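Local coordinates for pyridine nucleotide-disulphide oxidoreductase dimerisation region (PDB 6KYY), which is an FAD-dependent disulfide reductase induced by hypochlorous acid, binds copper(II), and probably serves in resistance to reactive chlorine stress, at the interface of chains A and B. Coordinates in Å, arbitrary orientation; residue numbers count along the deposited sequence, not the author numbering. Chains: chain A/B, Pyridine nucleotide-disulphide oxidoreductase dimerisation region.

The interface of chains A and B. Residues chain A 59-60, 63, 77, 81; chain B 376-379.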
loop_
_atom_site.group_PDB
_atom_site.type_symbol
_atom_site.label_atom_id
_atom_site.label_comp_id
_atom_site.label_asym_id
_atom_site.label_seq_id
_atom_site.Cartn_x
_atom_site.Cartn_y
_atom_site.Cartn_z
ATOM N N LYS A 59 -6.097 14.497 -5.195
ATOM C CA LYS A 59 -5.491 13.614 -4.207
ATOM C C LYS A 59 -4.184 14.156 -3.640
ATOM O O LYS A 59 -3.761 13.704 -2.570
ATOM C CB LYS A 59 -5.264 12.212 -4.794
ATOM C CG LYS A 59 -6.549 11.450 -5.132
ATOM C CD LYS A 59 -6.960 11.697 -6.579
ATOM C CE LYS A 59 -8.452 11.502 -6.814
ATOM N NZ LYS A 59 -9.294 12.458 -6.036
ATOM N N THR A 60 -3.539 15.111 -4.317
ATOM C CA THR A 60 -2.447 15.841 -3.680
ATOM C C THR A 60 -2.960 16.632 -2.484
ATOM O O THR A 60 -2.278 16.740 -1.458
ATOM C CB THR A 60 -1.768 16.775 -4.683
ATOM O OG1 THR A 60 -1.277 16.012 -5.793
ATOM C CG2 THR A 60 -0.609 17.513 -4.032
ATOM N N HIS A 63 -4.139 14.023 0.347
ATOM C CA HIS A 63 -3.024 13.572 1.172
ATOM C C HIS A 63 -2.594 14.639 2.170
ATOM O O HIS A 63 -2.139 14.308 3.271
ATOM C CB HIS A 63 -1.843 13.169 0.288
ATOM C CG HIS A 63 -0.574 12.930 1.046
ATOM N ND1 HIS A 63 -0.229 11.694 1.546
ATOM C CD2 HIS A 63 0.431 13.770 1.391
ATOM C CE1 HIS A 63 0.934 11.781 2.167
ATOM N NE2 HIS A 63 1.356 13.030 2.087
ATOM N N ARG A 77 1.106 23.971 -2.570
ATOM C CA ARG A 77 1.868 22.788 -2.954
ATOM C C ARG A 77 1.200 22.037 -4.100
ATOM O O ARG A 77 1.888 21.472 -4.958
ATOM C CB ARG A 77 2.052 21.868 -1.749
ATOM C CG ARG A 77 2.966 20.686 -2.015
ATOM C CD ARG A 77 2.623 19.515 -1.114
ATOM N NE ARG A 77 2.959 18.236 -1.729
ATOM C CZ ARG A 77 2.180 17.160 -1.685
ATOM N NH1 ARG A 77 1.016 17.209 -1.052
ATOM N NH2 ARG A 77 2.565 16.037 -2.274
ATOM N N VAL A 81 2.937 20.852 -7.826
ATOM C CA VAL A 81 2.948 19.478 -8.322
ATOM C C VAL A 81 2.235 19.383 -9.667
ATOM O O VAL A 81 2.591 18.546 -10.505
ATOM C CB VAL A 81 2.338 18.511 -7.289
ATOM C CG1 VAL A 81 0.870 18.811 -7.064
ATOM C CG2 VAL A 81 2.520 17.068 -7.737
ATOM N N ARG B 376 4.692 11.834 -6.142
ATOM C CA ARG B 376 4.611 13.282 -5.992
ATOM C C ARG B 376 3.365 13.692 -5.218
ATOM O O ARG B 376 3.389 14.691 -4.490
ATOM C CB ARG B 376 4.626 13.955 -7.363
ATOM C CG ARG B 376 5.592 15.116 -7.468
ATOM C CD ARG B 376 5.889 15.441 -8.918
ATOM N NE ARG B 376 7.033 14.686 -9.419
ATOM C CZ ARG B 376 8.300 15.041 -9.235
ATOM N NH1 ARG B 376 8.591 16.147 -8.563
ATOM N NH2 ARG B 376 9.277 14.294 -9.730
ATOM N N VAL B 377 2.274 12.937 -5.364
ATOM C CA VAL B 377 1.056 13.202 -4.610
ATOM C C VAL B 377 1.296 13.074 -3.109
ATOM O O VAL B 377 0.592 13.704 -2.312
ATOM C CB VAL B 377 -0.065 12.253 -5.101
ATOM C CG1 VAL B 377 -1.293 12.324 -4.209
ATOM C CG2 VAL B 377 -0.442 12.581 -6.538
ATOM N N MET B 378 2.304 12.303 -2.702
ATOM C CA MET B 378 2.588 12.061 -1.294
ATOM C C MET B 378 3.831 12.794 -0.800
ATOM O O MET B 378 4.277 12.543 0.325
ATOM C CB MET B 378 2.730 10.559 -1.042
ATOM C CG MET B 378 1.511 9.756 -1.457
ATOM S SD MET B 378 1.410 8.161 -0.627
ATOM C CE MET B 378 2.252 7.116 -1.810
ATOM N N ASN B 379 4.403 13.687 -1.613
ATOM C CA ASN B 379 5.576 14.483 -1.230
ATOM C C ASN B 379 6.759 13.602 -0.829
ATOM O O ASN B 379 7.406 13.833 0.195
ATOM C CB ASN B 379 5.232 15.472 -0.109
ATOM C CG ASN B 379 6.267 16.577 0.036
ATOM O OD1 ASN B 379 7.170 16.708 -0.790
ATOM N ND2 ASN B 379 6.138 17.377 1.089
#
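This patch of the two-fold homodimer interface, typical of the pyridine nucleotide-disulfide oxidoreductase family, docks a helix end of chain B onto two helices of chain A, helping to hold the dimer together. The C-terminal turn of helix 373-377 of chain B and the loop that follows press against helices 55-65 and 71-94 of chain A. A:Arg77, its CG anti to the backbone N (chi1 -173°) and its chain extended as far as NE, brings its guanidinium edge-on to the backbone of this turn. A:Arg77 NH2 gives a nearly straight hydrogen bond to the backbone O of B:Val377 (3.1 Å, 173° at H); the oxygen lies in the guanidinium plane, but the nitrogen stands above the carbonyl plane, away from the lone pairs. Within chain A, the methyl CG2 of A:Thr60 covers one guanidinium face near its rim and should limit its rotation. B:Val377 points its isopropyl group at helix 55-65: CG1, anti to the backbone N, packs 3.7 Å from CA of A:Thr60, and CG2 faces the hydroxyl OG1 of the same residue. The imidazole of A:His63 offers a face to B:Met378, whose CA sits 3.7 Å from the ring centroid in a CH-pi contact. CG2 of A:Val81 touches CG of B:Arg376 (3.6 Å) as the two side chains pass in opposite directions. Helix 55-65 begins at A:Cys55, which with A:Cys50 forms the redox pair, here a copper(II) site; the patch centre lies about 25 Å from A:His433, the active-site proton acceptor.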